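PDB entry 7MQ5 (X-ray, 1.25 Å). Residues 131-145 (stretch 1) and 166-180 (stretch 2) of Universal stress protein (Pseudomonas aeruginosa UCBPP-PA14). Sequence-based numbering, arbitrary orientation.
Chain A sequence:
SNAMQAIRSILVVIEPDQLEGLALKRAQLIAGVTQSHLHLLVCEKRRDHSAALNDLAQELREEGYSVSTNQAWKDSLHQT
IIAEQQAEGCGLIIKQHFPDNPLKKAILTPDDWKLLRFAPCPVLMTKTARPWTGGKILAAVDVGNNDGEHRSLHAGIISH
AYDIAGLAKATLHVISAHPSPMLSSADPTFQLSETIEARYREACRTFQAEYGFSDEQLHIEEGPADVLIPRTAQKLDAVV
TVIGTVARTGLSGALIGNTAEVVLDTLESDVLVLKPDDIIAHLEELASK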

ATOM      1  N   PRO A 131      -1.381  15.906  -3.482  1.00 19.54           N
ATOM      2  CA  PRO A 131      -0.896  15.785  -2.111  1.00 19.17           C
ATOM      3  C   PRO A 131      -1.869  14.957  -1.257  1.00 18.14           C
ATOM      4  O   PRO A 131      -3.057  14.962  -1.499  1.00 18.56           O
ATOM      5  N   TRP A 132      -1.346  14.258  -0.261  1.00 15.74           N
ATOM      6  CA  TRP A 132      -2.243  13.533   0.672  1.00 15.03           C
ATOM      7  C   TRP A 132      -2.979  14.494   1.606  1.00 15.92           C
ATOM      8  O   TRP A 132      -4.099  14.173   1.995  1.00 15.55           O
ATOM      9  N   THR A 133      -2.314  15.582   2.001  1.00 15.97           N
ATOM     10  CA  THR A 133      -2.852  16.479   3.050  1.00 17.84           C
ATOM     11  C   THR A 133      -4.259  16.939   2.681  1.00 16.40           C
ATOM     12  O   THR A 133      -4.478  17.463   1.561  1.00 18.97           O
ATOM     13  N   GLY A 134      -5.182  16.723   3.612  1.00 17.21           N
ATOM     14  CA  GLY A 134      -6.576  17.150   3.431  1.00 17.78           C
ATOM     15  C   GLY A 134      -7.388  16.250   2.518  1.00 16.34           C
ATOM     16  O   GLY A 134      -8.566  16.574   2.303  1.00 17.28           O
ATOM     17  N   GLY A 135      -6.821  15.154   2.014  1.00 15.19           N
ATOM     18  CA  GLY A 135      -7.585  14.317   1.070  1.00 15.58           C
ATOM     19  C   GLY A 135      -8.455  13.271   1.746  1.00 13.63           C
ATOM     20  O   GLY A 135      -8.763  13.399   2.946  1.00 14.84           O
ATOM     21  N   LYS A 136      -8.846  12.261   0.979  1.00 13.17           N
ATOM     22  CA  LYS A 136      -9.678  11.142   1.484  1.00 12.06           C
ATOM     23  C   LYS A 136      -8.894   9.836   1.358  1.00 11.17           C
ATOM     24  O   LYS A 136      -8.320   9.560   0.287  1.00 11.13           O
ATOM     25  N   ILE A 137      -8.875   9.075   2.442  1.00 10.87           N
ATOM     26  CA  ILE A 137      -8.186   7.762   2.530  1.00 10.70           C
ATOM     27  C   ILE A 137      -9.272   6.686   2.519  1.00 10.82           C
ATOM     28  O   ILE A 137     -10.192   6.773   3.342  1.00 12.81           O
ATOM     29  N   LEU A 138      -9.139   5.710   1.630  1.00  9.68           N
ATOM     30  CA  LEU A 138     -10.149   4.644   1.496  1.00  9.75           C
ATOM     31  C   LEU A 138      -9.556   3.302   1.923  1.00  9.28           C
ATOM     32  O   LEU A 138      -8.519   2.921   1.401  1.00 10.93           O
ATOM     33  N   ALA A 139     -10.214   2.626   2.855  1.00 10.27           N
ATOM     34  CA  ALA A 139      -9.829   1.261   3.279  1.00 10.28           C
ATOM     35  C   ALA A 139     -10.798   0.268   2.635  1.00 10.50           C
ATOM     36  O   ALA A 139     -12.013   0.489   2.731  1.00 11.99           O
ATOM     37  N   ALA A 140     -10.291  -0.808   2.032  1.00  9.93           N
ATOM     38  CA  ALA A 140     -11.143  -1.839   1.406  1.00 11.59           C
ATOM     39  C   ALA A 140     -11.159  -3.093   2.284  1.00 12.14           C
ATOM     40  O   ALA A 140     -10.097  -3.666   2.538  1.00 13.36           O
ATOM     41  N   VAL A 141     -12.344  -3.494   2.729  1.00 14.16           N
ATOM     42  CA  VAL A 141     -12.519  -4.716   3.555  1.00 16.35           C
ATOM     43  C   VAL A 141     -13.734  -5.503   3.038  1.00 19.99           C
ATOM     44  O   VAL A 141     -14.357  -5.090   2.029  1.00 19.40           O
ATOM     45  N   ASP A 142     -13.978  -6.668   3.626  1.00 20.33           N
ATOM     46  CA  ASP A 142     -15.230  -7.430   3.364  1.00 21.84           C
ATOM     47  C   ASP A 142     -15.780  -7.787   4.743  1.00 21.69           C
ATOM     48  O   ASP A 142     -15.336  -8.788   5.314  1.00 23.36           O
ATOM     49  N   VAL A 143     -16.670  -6.945   5.265  1.00 21.27           N
ATOM     50  CA  VAL A 143     -17.217  -7.149   6.640  1.00 22.30           C
ATOM     51  C   VAL A 143     -17.991  -8.477   6.723  1.00 23.07           C
ATOM     52  O   VAL A 143     -18.202  -8.946   7.847  1.00 29.60           O
ATOM     53  N   GLY A 144     -18.336  -9.085   5.581  1.00 25.11           N
ATOM     54  CA  GLY A 144     -19.060 -10.370   5.557  1.00 28.85           C
ATOM     55  C   GLY A 144     -18.203 -11.558   5.978  1.00 31.29           C
ATOM     56  O   GLY A 144     -18.754 -12.667   6.014  1.00 35.59           O
ATOM     57  N   ASN A 145     -16.911 -11.360   6.275  1.00 30.10           N
ATOM     58  CA  ASN A 145     -16.041 -12.495   6.703  1.00 30.11           C
ATOM     59  C   ASN A 145     -15.260 -12.093   7.959  1.00 29.43           C
ATOM     60  O   ASN A 145     -14.486 -11.117   7.871  1.00 28.27           O
ATOM     61  N   GLY A 166      -4.597  10.300   9.894  1.00 14.11           N
ATOM     62  CA  GLY A 166      -4.138  11.207  10.963  1.00 15.68           C
ATOM     63  C   GLY A 166      -2.915  12.001  10.545  1.00 15.31           C
ATOM     64  O   GLY A 166      -2.910  13.235  10.729  1.00 17.66           O
ATOM     65  N   LEU A 167      -1.918  11.346   9.944  1.00 15.04           N
ATOM     66  CA  LEU A 167      -0.658  12.077   9.641  1.00 16.44           C
ATOM     67  C   LEU A 167      -0.877  13.049   8.479  1.00 15.78           C
ATOM     68  O   LEU A 167      -0.196  14.090   8.445  1.00 18.65           O
ATOM     69  N   ALA A 168      -1.834  12.755   7.600  1.00 14.58           N
ATOM     70  CA  ALA A 168      -2.101  13.632   6.433  1.00 15.33           C
ATOM     71  C   ALA A 168      -3.221  14.647   6.724  1.00 16.29           C
ATOM     72  O   ALA A 168      -3.552  15.432   5.810  1.00 20.49           O
ATOM     73  N   LYS A 169      -3.800  14.622   7.925  1.00 16.21           N
ATOM     74  CA  LYS A 169      -4.958  15.511   8.236  1.00 18.31           C
ATOM     75  C   LYS A 169      -5.995  15.325   7.125  1.00 18.66           C
ATOM     76  O   LYS A 169      -6.449  16.321   6.510  1.00 22.35           O
ATOM     77  N   ALA A 170      -6.359  14.062   6.917  1.00 16.57           N
ATOM     78  CA  ALA A 170      -7.281  13.600   5.861  1.00 16.00           C
ATOM     79  C   ALA A 170      -8.461  12.896   6.532  1.00 16.17           C
ATOM     80  O   ALA A 170      -8.420  12.671   7.765  1.00 18.46           O
ATOM     81  N   THR A 171      -9.481  12.567   5.747  1.00 15.79           N
ATOM     82  CA  THR A 171     -10.638  11.836   6.303  1.00 15.89           C
ATOM     83  C   THR A 171     -10.565  10.378   5.856  1.00 14.23           C
ATOM     84  O   THR A 171     -10.035  10.095   4.773  1.00 16.27           O
ATOM     85  N   LEU A 172     -11.074   9.499   6.703  1.00 13.71           N
ATOM     86  CA  LEU A 172     -11.065   8.040   6.486  1.00 12.79           C
ATOM     87  C   LEU A 172     -12.452   7.552   6.049  1.00 12.63           C
ATOM     88  O   LEU A 172     -13.463   7.944   6.654  1.00 14.77           O
ATOM     89  N   HIS A 173     -12.468   6.685   5.047  1.00 11.49           N
ATOM     90  CA  HIS A 173     -13.671   6.082   4.438  1.00 11.81           C
ATOM     91  C   HIS A 173     -13.414   4.584   4.287  1.00 11.56           C
ATOM     92  O   HIS A 173     -12.241   4.196   4.117  1.00 11.50           O
ATOM     93  N   VAL A 174     -14.470   3.782   4.319  1.00 11.75           N
ATOM     94  CA  VAL A 174     -14.340   2.308   4.176  1.00 11.70           C
ATOM     95  C   VAL A 174     -15.302   1.808   3.099  1.00 12.23           C
ATOM     96  O   VAL A 174     -16.453   2.239   3.090  1.00 14.06           O
ATOM     97  N   ILE A 175     -14.819   0.936   2.218  1.00 12.33           N
ATOM     98  CA  ILE A 175     -15.684   0.250   1.217  1.00 13.14           C
ATOM     99  C   ILE A 175     -15.684  -1.238   1.567  1.00 13.77           C
ATOM    100  O   ILE A 175     -14.599  -1.844   1.703  1.00 14.55           O
ATOM    101  N   SER A 176     -16.884  -1.762   1.771  1.00 14.42           N
ATOM    102  CA  SER A 176     -17.098  -3.206   1.990  1.00 15.96           C
ATOM    103  C   SER A 176     -17.884  -3.720   0.793  1.00 17.63           C
ATOM    104  O   SER A 176     -19.021  -3.274   0.605  1.00 20.23           O
ATOM    105  N   ALA A 177     -17.258  -4.565  -0.008  1.00 19.71           N
ATOM    106  CA  ALA A 177     -17.911  -5.132  -1.200  1.00 22.72           C
ATOM    107  C   ALA A 177     -18.109  -6.615  -0.935  1.00 29.15           C
ATOM    108  O   ALA A 177     -17.103  -7.345  -0.791  1.00 30.51           O
ATOM    109  N   HIS A 178     -19.372  -7.001  -0.805  1.00 28.30           N
ATOM    110  CA  HIS A 178     -19.778  -8.396  -0.511  1.00 33.35           C
ATOM    111  C   HIS A 178     -20.438  -8.979  -1.758  1.00 33.36           C
ATOM    112  O   HIS A 178     -21.284  -8.324  -2.365  1.00 35.92           O
ATOM    113  N   PRO A 179     -20.040 -10.189  -2.220  1.00 38.51           N
ATOM    114  CA  PRO A 179     -20.653 -10.797  -3.402  1.00 40.39           C
ATOM    115  C   PRO A 179     -22.180 -10.919  -3.283  1.00 49.28           C
ATOM    116  O   PRO A 179     -22.668 -11.153  -2.187  1.00 48.39           O
ATOM    117  N   SER A 180     -22.884 -10.760  -4.409  1.00 50.21           N
ATOM    118  CA  SER A 180     -24.367 -10.866  -4.442  1.00 52.46           C
ATOM    119  C   SER A 180     -24.790 -12.283  -4.061  1.00 57.85           C
ATOM    120  O   SER A 180     -24.234 -13.248  -4.579  1.00 63.97           O
TER

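Neighbouring strands of a parallel sheet send the side chains of each bridged pair to the same face, so the packing between them divides into two layers, and the pairing of residues 136-141 with 171-178 is a compact example. One face carries Ile137, Ala139 and Val141 beside Leu172, Val174 and Ser176. Val141, in the m rotamer, brings CG2 to 3.7 Å from CG1 of Val174, which is t; Ala139 CB lies 4.4 Å from Val174 CG2, a looser contact. Ile137 (m, m) reaches back along the sheet, placing CG1 3.8 Å from Ala170 CB, while Leu172 (t, p) approaches it more distantly, CD1 to Ile137 CB at 4.5 Å.

The other face has its apolar part in Leu138, Ala140 and Ile175. Leu138 and Ile175 are both t, p, and Leu138 CD1 packs 3.8 Å from Ile175 CG2. The same CG2 lies 4.0 Å from Ala140 CB, so one methyl of Ile175 serves two residues of the opposing strand. Farther along this face the character turns polar. His173 (chi1 m) shares a hydrogen bond with Thr171 (p), NE2 to OG1 at 2.8 Å, in which either could be the donor. The extended Lys136 (m, t, t, t) lays its aliphatic base against this pair, its CG 3.6 Å from both Thr171 OG1 and His173 NE2.

Beyond the N-terminal ends of the strands, a smaller apolar patch continues the contact. Trp132 (m) sets CB 3.9 Å from Ala168 CB, and the edge of its ring meets Leu167 (p, p), CE3 to CD1 at 4.4 Å. At its margin, water 1 links Thr133 OG1, at 3.2 Å, to Leu167 O, to which it donates at 3.0 Å.

At the other end, side chains take over from the backbone ladder. Val141 O and Ala177 N stand 3.6 Å apart without a hydrogen bond; water 2 instead donates to Val141 O at 2.9 Å and to Ala177 O at 2.8 Å. Ser176 (t) accepts a hydrogen bond from the following loop, Val143 N to Ser176 OG at 3.0 Å, and its OG also lies 3.3 Å from CG2 of Val143 (m). Asp142 (t) finishes the edge: its OD1 accepts from His178 ND1 at 3.1 Å, at the edge of the imidazole of this t rotamer and near its plane, and from Gly144 N at 3.0 Å. One carboxylate oxygen thus ties the turn to the neighbouring strand. Gly144 suits this site, since a CB there would clash with His178 ND1.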

ATOM      1  CB  PRO A 131      -0.838  17.241  -1.619  1.00 23.12           C
ATOM      2  CG  PRO A 131      -1.828  17.969  -2.498  1.00 26.25           C
ATOM      3  CD  PRO A 131      -1.727  17.288  -3.847  1.00 23.15           C
ATOM      4  CB  TRP A 132      -1.425  12.582   1.529  1.00 14.47           C
ATOM      5  CG  TRP A 132      -0.999  11.333   0.838  1.00 13.39           C
ATOM      6  CD1 TRP A 132      -1.043  11.045  -0.496  1.00 14.12           C
ATOM      7  CD2 TRP A 132      -0.352  10.224   1.471  1.00 12.75           C
ATOM      8  NE1 TRP A 132      -0.528   9.797  -0.720  1.00 14.28           N
ATOM      9  CE2 TRP A 132      -0.069   9.283   0.460  1.00 12.85           C
ATOM     10  CE3 TRP A 132       0.021   9.939   2.788  1.00 13.61           C
ATOM     11  CZ2 TRP A 132       0.547   8.062   0.736  1.00 13.90           C
ATOM     12  CZ3 TRP A 132       0.619   8.731   3.060  1.00 15.09           C
ATOM     13  CH2 TRP A 132       0.885   7.814   2.045  1.00 15.53           C
ATOM     14  CB  THR A 133      -1.875  17.619   3.341  1.00 20.52           C
ATOM     15  OG1 THR A 133      -0.674  17.017   3.821  1.00 22.43           O
ATOM     16  CG2 THR A 133      -2.390  18.607   4.363  1.00 22.82           C
ATOM     17  CB  LYS A 136     -11.012  11.089   0.741  1.00 13.96           C
ATOM     18  CG  LYS A 136     -11.854  12.342   0.941  1.00 16.77           C
ATOM     19  CD  LYS A 136     -13.245  12.239   0.378  1.00 20.80           C
ATOM     20  CE  LYS A 136     -14.032  13.523   0.554  1.00 28.10           C
ATOM     21  NZ  LYS A 136     -15.345  13.467  -0.127  1.00 36.55           N
ATOM     22  CB  ILE A 137      -7.344   7.682   3.818  1.00 10.83           C
ATOM     23  CG1 ILE A 137      -6.517   8.952   4.057  1.00 12.15           C
ATOM     24  CG2 ILE A 137      -6.499   6.408   3.828  1.00 10.98           C
ATOM     25  CD1 ILE A 137      -5.607   9.345   2.915  1.00 12.57           C
ATOM     26  CB  LEU A 138     -10.623   4.573   0.043  1.00 10.30           C
ATOM     27  CG  LEU A 138     -11.673   3.508  -0.248  1.00 10.66           C
ATOM     28  CD1 LEU A 138     -12.953   3.745   0.552  1.00 11.26           C
ATOM     29  CD2 LEU A 138     -11.949   3.478  -1.737  1.00 12.25           C
ATOM     30  CB  ALA A 139      -9.867   1.156   4.783  1.00 11.37           C
ATOM     31  CB  ALA A 140     -10.650  -2.159   0.015  1.00 13.05           C
ATOM     32  CB  VAL A 141     -12.691  -4.321   5.032  1.00 19.25           C
ATOM     33  CG1 VAL A 141     -11.486  -3.554   5.562  1.00 18.97           C
ATOM     34  CG2 VAL A 141     -13.978  -3.532   5.236  1.00 21.41           C
ATOM     35  CB  ASP A 142     -15.037  -8.655   2.463  1.00 25.39           C
ATOM     36  CG  ASP A 142     -16.331  -9.418   2.182  1.00 29.24           C
ATOM     37  OD1 ASP A 142     -17.376  -9.066   2.783  1.00 29.29           O
ATOM     38  OD2 ASP A 142     -16.293 -10.358   1.362  1.00 36.29           O
ATOM     39  CB  VAL A 143     -18.073  -5.943   7.082  1.00 24.83           C
ATOM     40  CG1 VAL A 143     -17.309  -4.631   6.953  1.00 23.00           C
ATOM     41  CG2 VAL A 143     -19.392  -5.863   6.334  1.00 30.25           C
ATOM     42  CB  ASN A 145     -15.099 -12.938   5.581  1.00 35.24           C
ATOM     43  CG  ASN A 145     -14.316 -14.193   5.912  1.00 37.96           C
ATOM     44  OD1 ASN A 145     -14.019 -14.467   7.077  1.00 41.39           O
ATOM     45  ND2 ASN A 145     -13.956 -14.955   4.893  1.00 49.83           N
ATOM     46  CB  LEU A 167       0.507  11.104   9.404  1.00 16.61           C
ATOM     47  CG  LEU A 167       0.481  10.246   8.144  1.00 15.24           C
ATOM     48  CD1 LEU A 167       1.080  10.984   6.946  1.00 16.83           C
ATOM     49  CD2 LEU A 167       1.256   8.956   8.393  1.00 16.23           C
ATOM     50  CB  ALA A 168      -2.469  12.768   5.251  1.00 16.14           C
ATOM     51  CB  LYS A 169      -4.521  16.963   8.449  1.00 21.85           C
ATOM     52  CG  LYS A 169      -3.657  17.162   9.686  1.00 26.50           C
ATOM     53  CD  LYS A 169      -3.465  18.600  10.092  1.00 33.96           C
ATOM     54  CE  LYS A 169      -2.711  18.729  11.397  1.00 39.66           C
ATOM     55  NZ  LYS A 169      -1.360  18.126  11.317  1.00 43.52           N
ATOM     56  CB  ALA A 170      -6.533  12.669   4.918  1.00 15.54           C
ATOM     57  CB  THR A 171     -11.953  12.519   5.929  1.00 19.13           C
ATOM     58  OG1 THR A 171     -12.023  12.693   4.520  1.00 19.43           O
ATOM     59  CG2 THR A 171     -12.094  13.871   6.584  1.00 22.38           C
ATOM     60  CB  LEU A 172     -10.631   7.382   7.796  1.00 13.61           C
ATOM     61  CG  LEU A 172     -10.643   5.858   7.811  1.00 14.94           C
ATOM     62  CD1 LEU A 172      -9.659   5.304   6.799  1.00 15.42           C
ATOM     63  CD2 LEU A 172     -10.344   5.339   9.212  1.00 17.15           C
ATOM     64  CB  HIS A 173     -13.988   6.812   3.116  1.00 14.26           C
ATOM     65  CG  HIS A 173     -13.966   8.312   3.253  1.00 17.31           C
ATOM     66  ND1 HIS A 173     -15.110   9.082   3.379  1.00 21.73           N
ATOM     67  CD2 HIS A 173     -12.923   9.174   3.358  1.00 19.05           C
ATOM     68  CE1 HIS A 173     -14.777  10.349   3.527  1.00 19.69           C
ATOM     69  NE2 HIS A 173     -13.431  10.433   3.526  1.00 20.72           N
ATOM     70  CB  VAL A 174     -14.630   1.605   5.512  1.00 14.23           C
ATOM     71  CG1 VAL A 174     -14.530   0.094   5.385  1.00 15.20           C
ATOM     72  CG2 VAL A 174     -13.726   2.115   6.620  1.00 16.79           C
ATOM     73  CB  ILE A 175     -15.260   0.509  -0.249  1.00 14.35           C
ATOM     74  CG1 ILE A 175     -16.111  -0.278  -1.261  1.00 16.27           C
ATOM     75  CG2 ILE A 175     -13.788   0.220  -0.455  1.00 13.73           C
ATOM     76  CD1 ILE A 175     -17.587  -0.010  -1.206  1.00 17.97           C
ATOM     77  CB  SER A 176     -17.824  -3.491   3.276  1.00 17.83           C
ATOM     78  OG  SER A 176     -17.990  -4.890   3.456  1.00 22.24           O
ATOM     79  CB  ALA A 177     -17.089  -4.864  -2.433  1.00 23.69           C
ATOM     80  CB  HIS A 178     -20.688  -8.385   0.725  1.00 34.96           C
ATOM     81  CG  HIS A 178     -20.986  -9.734   1.271  1.00 40.73           C
ATOM     82  ND1 HIS A 178     -20.077 -10.427   2.044  1.00 44.32           N
ATOM     83  CD2 HIS A 178     -22.091 -10.506   1.190  1.00 43.88           C
ATOM     84  CE1 HIS A 178     -20.604 -11.583   2.399  1.00 47.55           C
ATOM     85  NE2 HIS A 178     -21.839 -11.654   1.888  1.00 50.69           N
ATOM     86  CB  PRO A 179     -20.018 -12.196  -3.473  1.00 41.51           C
ATOM     87  CG  PRO A 179     -18.695 -12.045  -2.746  1.00 41.01           C
ATOM     88  CD  PRO A 179     -18.950 -11.010  -1.668  1.00 41.45           C
ATOM     89  CB  SER A 180     -24.900 -10.493  -5.801  1.00 57.02           C
ATOM     90  OG  SER A 180     -24.494  -9.183  -6.165  1.00 54.12           O
TER
HETATM   91  O   HOH W   1      -0.127  16.654   6.926  1.00 36.03           O
HETATM   92  O   HOH W   2     -14.544  -6.198  -0.634  0.60 31.81           O